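Long-range contacts in imelysin-like protein (Psychrobacter arcticus, PDB 3PF0), which is of unknown function but belongs to the imelysin-like (M75 peptidase) family and may be a metalloendopeptidase: residues I64-D69 with A112-F117; D75-L80 with Q96-Q101; K52-H57 with P286-I291. All coordinates share one frame; numbering follows the deposited sequence.

Contact 1 (I64-D69 with A112-F117); sequences IPAYAD and AEMVNF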
loop_
_atom_site.group_PDB
_atom_site.type_symbol
_atom_site.label_atom_id
_atom_site.label_comp_id
_atom_site.label_asym_id
_atom_site.label_seq_id
_atom_site.Cartn_x
_atom_site.Cartn_y
_atom_site.Cartn_z
ATOM N N ILE A 64 9.277 -0.624 -9.319
ATOM C CA ILE A 64 9.702 -2.010 -9.548
ATOM C C ILE A 64 10.221 -2.629 -8.217
ATOM O O ILE A 64 9.707 -3.695 -7.880
ATOM C CB ILE A 64 10.700 -2.150 -10.742
ATOM C CG1 ILE A 64 9.986 -1.786 -12.074
ATOM C CG2 ILE A 64 11.305 -3.563 -10.815
ATOM C CD1 ILE A 64 10.887 -1.379 -13.263
ATOM N N PRO A 65 11.100 -1.973 -7.399
ATOM C CA PRO A 65 11.522 -2.593 -6.126
ATOM C C PRO A 65 10.379 -2.836 -5.139
ATOM O O PRO A 65 10.401 -3.863 -4.459
ATOM C CB PRO A 65 12.528 -1.583 -5.555
ATOM C CG PRO A 65 13.061 -0.894 -6.748
ATOM C CD PRO A 65 11.854 -0.723 -7.631
ATOM N N ALA A 66 9.371 -1.931 -5.081
ATOM C CA ALA A 66 8.225 -2.091 -4.183
ATOM C C ALA A 66 7.415 -3.320 -4.564
ATOM O O ALA A 66 7.053 -4.101 -3.686
ATOM C CB ALA A 66 7.348 -0.857 -4.203
ATOM N N TYR A 67 7.170 -3.519 -5.868
ATOM C CA TYR A 67 6.433 -4.687 -6.328
ATOM C C TYR A 67 7.265 -5.959 -6.136
ATOM O O TYR A 67 6.713 -6.977 -5.715
ATOM C CB TYR A 67 5.987 -4.527 -7.797
ATOM C CG TYR A 67 4.829 -3.566 -7.982
ATOM C CD1 TYR A 67 3.637 -3.733 -7.278
ATOM C CD2 TYR A 67 4.897 -2.534 -8.914
ATOM C CE1 TYR A 67 2.569 -2.849 -7.442
ATOM C CE2 TYR A 67 3.832 -1.651 -9.095
ATOM C CZ TYR A 67 2.668 -1.814 -8.359
ATOM O OH TYR A 67 1.599 -0.972 -8.567
ATOM N N ALA A 68 8.585 -5.891 -6.396
ATOM C CA ALA A 68 9.496 -7.030 -6.225
ATOM C C ALA A 68 9.535 -7.472 -4.756
ATOM O O ALA A 68 9.482 -8.671 -4.480
ATOM C CB ALA A 68 10.900 -6.676 -6.715
ATOM N N ASP A 69 9.559 -6.496 -3.821
ATOM C CA ASP A 69 9.563 -6.758 -2.393
ATOM C C ASP A 69 8.250 -7.387 -1.940
ATOM O O ASP A 69 8.299 -8.371 -1.212
ATOM C CB ASP A 69 9.855 -5.496 -1.572
ATOM C CG ASP A 69 10.069 -5.811 -0.104
ATOM O OD1 ASP A 69 10.835 -6.761 0.197
ATOM O OD2 ASP A 69 9.458 -5.125 0.747
ATOM N N ALA A 112 3.867 -0.427 -1.913
ATOM C CA ALA A 112 3.600 -0.565 -3.362
ATOM C C ALA A 112 2.310 0.174 -3.799
ATOM O O ALA A 112 2.166 0.529 -4.976
ATOM C CB ALA A 112 3.507 -2.043 -3.746
ATOM N N GLU A 113 1.398 0.447 -2.841
ATOM C CA GLU A 113 0.138 1.159 -3.101
ATOM C C GLU A 113 0.359 2.658 -3.435
ATOM O O GLU A 113 -0.604 3.353 -3.769
ATOM C CB GLU A 113 -0.824 1.006 -1.919
ATOM C CG GLU A 113 -1.607 -0.293 -1.988
ATOM C CD GLU A 113 -2.588 -0.542 -0.862
ATOM O OE1 GLU A 113 -2.413 0.048 0.226
ATOM O OE2 GLU A 113 -3.503 -1.372 -1.048
HETATM N N MSE A 114 1.622 3.133 -3.400
HETATM C CA MSE A 114 2.000 4.497 -3.798
HETATM C C MSE A 114 1.646 4.714 -5.289
HETATM O O MSE A 114 1.507 5.851 -5.719
HETATM C CB MSE A 114 3.505 4.745 -3.544
HETATM C CG MSE A 114 4.421 3.993 -4.510
HETATM SE SE MSE A 114 6.318 4.336 -4.278
HETATM C CE MSE A 114 6.877 2.561 -3.857
ATOM N N VAL A 115 1.543 3.605 -6.061
ATOM C CA VAL A 115 1.152 3.538 -7.474
ATOM C C VAL A 115 -0.315 3.066 -7.497
ATOM O O VAL A 115 -0.622 1.998 -6.963
ATOM C CB VAL A 115 2.111 2.616 -8.292
ATOM C CG1 VAL A 115 1.614 2.395 -9.718
ATOM C CG2 VAL A 115 3.524 3.182 -8.307
ATOM N N ASN A 116 -1.218 3.883 -8.049
ATOM C CA ASN A 116 -2.653 3.572 -8.113
ATOM C C ASN A 116 -3.111 3.381 -9.578
ATOM O O ASN A 116 -4.305 3.420 -9.872
ATOM C CB ASN A 116 -3.465 4.690 -7.423
ATOM C CG ASN A 116 -3.474 6.008 -8.168
ATOM O OD1 ASN A 116 -2.627 6.276 -9.036
ATOM N ND2 ASN A 116 -4.470 6.842 -7.886
ATOM N N PHE A 117 -2.156 3.156 -10.484
ATOM C CA PHE A 117 -2.431 3.001 -11.906
ATOM C C PHE A 117 -1.608 1.869 -12.491
ATOM O O PHE A 117 -0.717 1.346 -11.828
ATOM C CB PHE A 117 -2.121 4.332 -12.633
ATOM C CG PHE A 117 -0.685 4.796 -12.519
ATOM C CD1 PHE A 117 -0.255 5.519 -11.411
ATOM C CD2 PHE A 117 0.229 4.540 -13.540
ATOM C CE1 PHE A 117 1.077 5.936 -11.302
ATOM C CE2 PHE A 117 1.559 4.961 -13.432
ATOM C CZ PHE A 117 1.971 5.666 -12.320
HETATM O O HOH W 1 0.843 -0.774 -11.154
HETATM O O HOH W 2 -0.008 -0.673 -6.587
#
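Tyr67 and Ala66 of the helical segment 64-69 meet the loop 112-117, Ala66 with its methyl and Tyr67 with one side of its ring and its hydroxyl. From Tyr67 CB, chi1 of -74° sets CG beside the backbone N, anti to the carbonyl carbon. Farther out, the ring carbons CD1 and CE1 both rest against a methyl, with CE1 3.9 Å from Ala112 CB. The hydroxyl then reaches Val115, whose side chain crosses that of the tyrosine at about a right angle, OH lying 3.6 Å from CG1. At the tip, OH accepts from water 1 (2.7 Å), which also donates to Phe117 O, and donates to water 2 (2.6 Å). The residues from Ala112 to Val115 form a type I beta turn where helix 92-112 gives way to loop, and water 2 donates to both ends of it: to Ala112 O at 3.0 Å and to Val115 O at 2.8 Å. One phenolic oxygen is thereby wired to three carbonyls of the loop. Beside this polar patch, Ala66 CB lies 4.0 Å from Ala112 CB. It also takes the methyl of selenomethionine Met114, whose chain bends at chi3 (119°); Ala66 CB and Met114 CE are only 3.5 Å apart, a tight carbon pair. Elsewhere the Tyr67 ring meets Trp207 of helix 183-214, and Met114 touches Trp230 of helix 225-250.

Contact 2 (D75-L80 with Q96-Q101); sequences DLLHDL and QALRDQ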
loop_
_atom_site.group_PDB
_atom_site.type_symbol
_atom_site.label_atom_id
_atom_site.label_comp_id
_atom_site.label_asym_id
_atom_site.label_seq_id
_atom_site.Cartn_x
_atom_site.Cartn_y
_atom_site.Cartn_z
ATOM N N ASP A 75 6.137 -14.806 -1.295
ATOM C CA ASP A 75 6.862 -16.072 -1.497
ATOM C C ASP A 75 7.353 -16.615 -0.151
ATOM O O ASP A 75 7.232 -17.813 0.096
ATOM C CB ASP A 75 8.076 -15.889 -2.432
ATOM C CG ASP A 75 7.762 -15.765 -3.913
ATOM O OD1 ASP A 75 6.568 -15.877 -4.281
ATOM O OD2 ASP A 75 8.702 -15.513 -4.697
ATOM N N LEU A 76 7.909 -15.740 0.716
ATOM C CA LEU A 76 8.376 -16.193 2.031
ATOM C C LEU A 76 7.187 -16.657 2.891
ATOM O O LEU A 76 7.320 -17.667 3.587
ATOM C CB LEU A 76 9.234 -15.148 2.776
ATOM C CG LEU A 76 9.743 -15.551 4.210
ATOM C CD1 LEU A 76 10.494 -16.901 4.221
ATOM C CD2 LEU A 76 10.579 -14.462 4.825
ATOM N N LEU A 77 6.018 -15.975 2.797
ATOM C CA LEU A 77 4.826 -16.384 3.537
ATOM C C LEU A 77 4.378 -17.759 3.054
ATOM O O LEU A 77 4.128 -18.633 3.883
ATOM C CB LEU A 77 3.672 -15.355 3.420
ATOM C CG LEU A 77 2.370 -15.677 4.213
ATOM C CD1 LEU A 77 2.631 -15.797 5.735
ATOM C CD2 LEU A 77 1.280 -14.661 3.928
ATOM N N HIS A 78 4.310 -17.957 1.707
ATOM C CA HIS A 78 3.923 -19.233 1.115
ATOM C C HIS A 78 4.872 -20.357 1.566
ATOM O O HIS A 78 4.409 -21.411 1.997
ATOM C CB HIS A 78 3.872 -19.172 -0.435
ATOM C CG HIS A 78 3.588 -20.519 -1.028
ATOM N ND1 HIS A 78 2.285 -21.001 -1.132
ATOM C CD2 HIS A 78 4.447 -21.510 -1.369
ATOM C CE1 HIS A 78 2.397 -22.242 -1.586
ATOM N NE2 HIS A 78 3.678 -22.592 -1.747
ATOM N N ASP A 79 6.178 -20.140 1.441
ATOM C CA ASP A 79 7.179 -21.152 1.764
ATOM C C ASP A 79 7.132 -21.550 3.247
ATOM O O ASP A 79 7.226 -22.749 3.539
ATOM C CB ASP A 79 8.580 -20.701 1.369
ATOM C CG ASP A 79 9.532 -21.868 1.270
ATOM O OD1 ASP A 79 9.445 -22.618 0.284
ATOM O OD2 ASP A 79 10.285 -22.095 2.225
ATOM N N LEU A 80 6.930 -20.566 4.164
ATOM C CA LEU A 80 6.820 -20.847 5.593
ATOM C C LEU A 80 5.576 -21.665 5.892
ATOM O O LEU A 80 5.671 -22.642 6.644
ATOM C CB LEU A 80 6.841 -19.564 6.443
ATOM C CG LEU A 80 8.220 -18.963 6.668
ATOM C CD1 LEU A 80 8.119 -17.667 7.429
ATOM C CD2 LEU A 80 9.151 -19.942 7.391
ATOM N N GLN A 96 2.638 -17.990 15.070
ATOM C CA GLN A 96 3.098 -16.615 15.293
ATOM C C GLN A 96 4.032 -16.166 14.154
ATOM O O GLN A 96 3.899 -15.041 13.678
ATOM C CB GLN A 96 3.771 -16.437 16.666
ATOM C CG GLN A 96 3.758 -14.975 17.170
ATOM C CD GLN A 96 2.398 -14.294 17.081
ATOM O OE1 GLN A 96 1.378 -14.779 17.609
ATOM N NE2 GLN A 96 2.353 -13.155 16.384
ATOM N N ALA A 97 4.920 -17.060 13.695
ATOM C CA ALA A 97 5.834 -16.809 12.585
ATOM C C ALA A 97 5.034 -16.506 11.300
ATOM O O ALA A 97 5.390 -15.585 10.564
ATOM C CB ALA A 97 6.755 -18.009 12.380
ATOM N N LEU A 98 3.924 -17.232 11.070
ATOM C CA LEU A 98 3.054 -16.987 9.901
ATOM C C LEU A 98 2.365 -15.614 10.002
ATOM O O LEU A 98 2.267 -14.893 9.007
ATOM C CB LEU A 98 2.005 -18.098 9.715
ATOM C CG LEU A 98 2.515 -19.480 9.269
ATOM C CD1 LEU A 98 1.366 -20.421 9.011
ATOM C CD2 LEU A 98 3.376 -19.395 8.022
ATOM N N ARG A 99 1.936 -15.248 11.208
ATOM C CA ARG A 99 1.280 -13.964 11.493
ATOM C C ARG A 99 2.263 -12.797 11.337
ATOM O O ARG A 99 1.904 -11.773 10.760
ATOM C CB ARG A 99 0.679 -13.968 12.902
ATOM C CG ARG A 99 -0.577 -14.818 13.000
ATOM C CD ARG A 99 -1.050 -14.867 14.431
ATOM N NE ARG A 99 -2.296 -15.619 14.569
ATOM C CZ ARG A 99 -2.962 -15.746 15.710
ATOM N NH1 ARG A 99 -2.514 -15.169 16.815
ATOM N NH2 ARG A 99 -4.093 -16.440 15.751
ATOM N N ASP A 100 3.505 -12.969 11.821
ATOM C CA ASP A 100 4.558 -11.963 11.718
ATOM C C ASP A 100 4.929 -11.708 10.265
ATOM O O ASP A 100 5.064 -10.553 9.879
ATOM C CB ASP A 100 5.804 -12.393 12.515
ATOM C CG ASP A 100 5.612 -12.400 14.020
ATOM O OD1 ASP A 100 4.561 -11.904 14.492
ATOM O OD2 ASP A 100 6.496 -12.932 14.724
ATOM N N GLN A 101 5.076 -12.783 9.462
ATOM C CA GLN A 101 5.415 -12.694 8.044
ATOM C C GLN A 101 4.238 -12.085 7.248
ATOM O O GLN A 101 4.477 -11.349 6.290
ATOM C CB GLN A 101 5.842 -14.063 7.482
ATOM C CG GLN A 101 6.400 -14.048 6.048
ATOM C CD GLN A 101 7.371 -12.921 5.740
ATOM O OE1 GLN A 101 8.198 -12.517 6.562
ATOM N NE2 GLN A 101 7.300 -12.393 4.537
#
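Leu77 and Gln101 bring their CA atoms to 5.9 Å where segments 75-80 and 96-101 run antiparallel, their axes at 168° and 9.7 Å apart at closest approach. Gln101 CG stands anti to its backbone N (chi1 -172°) and the chain then bends at chi2 (43°). The CG methylene lies 3.8 Å from Leu77 CA, and the two side chains run alongside each other with opposite headings. The Gln101 side chain crosses that of Leu76 at about a right angle, its amide lying against Leu76, with OE1 3.5 Å from Leu76 CD2, while NE2 donates to Gln73 O, one turn back on the same helix as Leu76. The two segments belong to consecutive helices, 48-84 and 92-112, which form an antiparallel helical hairpin; just past the first helix, the disulfide Cys85-Cys186 ties this end of the fold to helix 183-214. An alanine at Gln101 would probably leave Gln73 O without this donor and open a gap against Leu76 and the backbone of Leu77. Leu77 CD1 reaches across to the backbone, 3.4 Å from Leu98 O; nearer the hairpin's turn Leu98 CD2 packs 3.8 Å from Leu80 CB. On the flank of these leucines, helix 167-176 supplies Leu171 against Leu77 and Leu175 against Leu98.

Contact 3 (K52-H57 with P286-I291); sequences KTYLTH and PVLTAI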
loop_
_atom_site.group_PDB
_atom_site.type_symbol
_atom_site.label_atom_id
_atom_site.label_comp_id
_atom_site.label_asym_id
_atom_site.label_seq_id
_atom_site.Cartn_x
_atom_site.Cartn_y
_atom_site.Cartn_z
ATOM N N LYS A 52 12.621 12.887 -17.992
ATOM C CA LYS A 52 12.838 11.511 -18.455
ATOM C C LYS A 52 13.692 10.728 -17.431
ATOM O O LYS A 52 13.316 9.613 -17.054
ATOM C CB LYS A 52 13.507 11.517 -19.843
ATOM C CG LYS A 52 13.791 10.137 -20.427
ATOM C CD LYS A 52 14.550 10.240 -21.737
ATOM C CE LYS A 52 14.749 8.900 -22.394
ATOM N NZ LYS A 52 15.579 9.026 -23.619
ATOM N N THR A 53 14.809 11.338 -16.970
ATOM C CA THR A 53 15.761 10.784 -15.994
ATOM C C THR A 53 15.055 10.528 -14.646
ATOM O O THR A 53 15.248 9.455 -14.063
ATOM C CB THR A 53 16.978 11.734 -15.857
ATOM O OG1 THR A 53 17.647 11.832 -17.120
ATOM C CG2 THR A 53 17.977 11.282 -14.795
ATOM N N TYR A 54 14.229 11.490 -14.167
ATOM C CA TYR A 54 13.507 11.344 -12.897
ATOM C C TYR A 54 12.504 10.189 -12.968
ATOM O O TYR A 54 12.519 9.339 -12.078
ATOM C CB TYR A 54 12.820 12.655 -12.469
ATOM C CG TYR A 54 11.952 12.512 -11.235
ATOM C CD1 TYR A 54 12.519 12.361 -9.971
ATOM C CD2 TYR A 54 10.565 12.531 -11.330
ATOM C CE1 TYR A 54 11.724 12.214 -8.834
ATOM C CE2 TYR A 54 9.758 12.377 -10.202
ATOM C CZ TYR A 54 10.342 12.224 -8.955
ATOM O OH TYR A 54 9.545 12.078 -7.849
ATOM N N LEU A 55 11.669 10.142 -14.032
ATOM C CA LEU A 55 10.656 9.099 -14.256
ATOM C C LEU A 55 11.303 7.708 -14.411
ATOM O O LEU A 55 10.740 6.730 -13.930
ATOM C CB LEU A 55 9.781 9.425 -15.483
ATOM C CG LEU A 55 8.828 10.635 -15.368
ATOM C CD1 LEU A 55 8.363 11.080 -16.730
ATOM C CD2 LEU A 55 7.622 10.340 -14.461
ATOM N N THR A 56 12.496 7.629 -15.032
ATOM C CA THR A 56 13.259 6.380 -15.184
ATOM C C THR A 56 13.747 5.928 -13.797
ATOM O O THR A 56 13.695 4.734 -13.489
ATOM C CB THR A 56 14.408 6.571 -16.191
ATOM O OG1 THR A 56 13.850 6.975 -17.442
ATOM C CG2 THR A 56 15.235 5.311 -16.395
ATOM N N HIS A 57 14.180 6.890 -12.959
ATOM C CA HIS A 57 14.656 6.638 -11.601
ATOM C C HIS A 57 13.477 6.166 -10.699
ATOM O O HIS A 57 13.664 5.277 -9.866
ATOM C CB HIS A 57 15.362 7.900 -11.052
ATOM C CG HIS A 57 15.233 8.102 -9.578
ATOM N ND1 HIS A 57 16.076 7.470 -8.690
ATOM C CD2 HIS A 57 14.363 8.872 -8.885
ATOM C CE1 HIS A 57 15.684 7.854 -7.488
ATOM N NE2 HIS A 57 14.659 8.701 -7.558
ATOM N N PRO A 286 16.672 12.923 -3.181
ATOM C CA PRO A 286 17.593 13.966 -3.683
ATOM C C PRO A 286 17.361 14.388 -5.138
ATOM O O PRO A 286 17.577 15.554 -5.462
ATOM C CB PRO A 286 18.982 13.323 -3.544
ATOM C CG PRO A 286 18.823 12.272 -2.529
ATOM C CD PRO A 286 17.417 11.763 -2.647
ATOM N N VAL A 287 16.935 13.448 -6.010
ATOM C CA VAL A 287 16.666 13.700 -7.430
ATOM C C VAL A 287 15.501 14.700 -7.556
ATOM O O VAL A 287 15.571 15.614 -8.376
ATOM C CB VAL A 287 16.405 12.376 -8.210
ATOM C CG1 VAL A 287 16.187 12.628 -9.704
ATOM C CG2 VAL A 287 17.558 11.393 -8.011
ATOM N N LEU A 288 14.464 14.559 -6.711
ATOM C CA LEU A 288 13.310 15.449 -6.729
ATOM C C LEU A 288 13.615 16.790 -6.057
ATOM O O LEU A 288 13.163 17.819 -6.564
ATOM C CB LEU A 288 12.079 14.790 -6.072
ATOM C CG LEU A 288 10.805 15.644 -5.993
ATOM C CD1 LEU A 288 10.326 16.076 -7.379
ATOM C CD2 LEU A 288 9.716 14.934 -5.194
ATOM N N THR A 289 14.347 16.786 -4.916
ATOM C CA THR A 289 14.691 18.015 -4.176
ATOM C C THR A 289 15.574 18.935 -5.037
ATOM O O THR A 289 15.493 20.155 -4.882
ATOM C CB THR A 289 15.337 17.714 -2.812
ATOM O OG1 THR A 289 16.543 16.976 -2.997
ATOM C CG2 THR A 289 14.392 16.974 -1.853
ATOM N N ALA A 290 16.372 18.354 -5.968
ATOM C CA ALA A 290 17.220 19.099 -6.906
ATOM C C ALA A 290 16.360 19.790 -7.977
ATOM O O ALA A 290 16.689 20.901 -8.402
ATOM C CB ALA A 290 18.236 18.172 -7.557
ATOM N N ILE A 291 15.256 19.136 -8.399
ATOM C CA ILE A 291 14.297 19.665 -9.376
ATOM C C ILE A 291 13.556 20.863 -8.739
ATOM O O ILE A 291 13.381 21.894 -9.393
ATOM C CB ILE A 291 13.334 18.538 -9.870
ATOM C CG1 ILE A 291 14.078 17.550 -10.792
ATOM C CG2 ILE A 291 12.082 19.099 -10.565
ATOM C CD1 ILE A 291 13.423 16.161 -10.979
#
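At Tyr54 a chi1 of 174° sets CG anti to the backbone N, on a CB that already points to segment 286-291; Val287 CG1 is likewise anti to its own backbone N. The two branches of Val287 serve two rings. CG1 lies in the plane of the Tyr54 ring at its edge, 3.7 Å from CD1, whereas CG2 makes a CH-pi contact with His57, 4.0 Å from the ring centroid and 9° off its normal. Further along segment 286-291, Leu288 CB approaches Tyr54 CE1 (3.8 Å), and Ile291 CD1 touches the base of the tyrosine, 3.9 Å from CB. The helical segments run antiparallel at 155°, joining the start of the long helix 48-84 to the short helix 286-292. Tyr54 OH is hydrogen-bonded to Trp230 NE1, His57 ND1 to Asp61 OD2 one turn on, and His57 NE2 to Asp285 OD2, just ahead of segment 286-291, so that this last bond ties the two helices together. The two bonds of His57, one at each nitrogen, would hold the ring's rotation, and the Val287 methyl over one face adds a weak, largely dispersive CH-pi attraction.

Helix 48-84 supplies one side of all three contacts, with contact 3 near its start, contact 1 midway and contact 2 toward its end. Along the chain contact 2 is nested within the loop closed by contact 1, and that within the loop closed by contact 3. Centres of contacts 1 and 2 lie about 20 Å apart, those of contacts 1 and 3 about 18 Å, and those of contacts 2 and 3 about 36 Å. Shared neighbours bridge the gaps: Gln73 bonds both Asp69 of segment 64-69 and Gln101 of contact 2, while Trp230 touches Met114 of contact 1 and bonds Tyr54 of contact 3. No active site is established to which the contacts could be related.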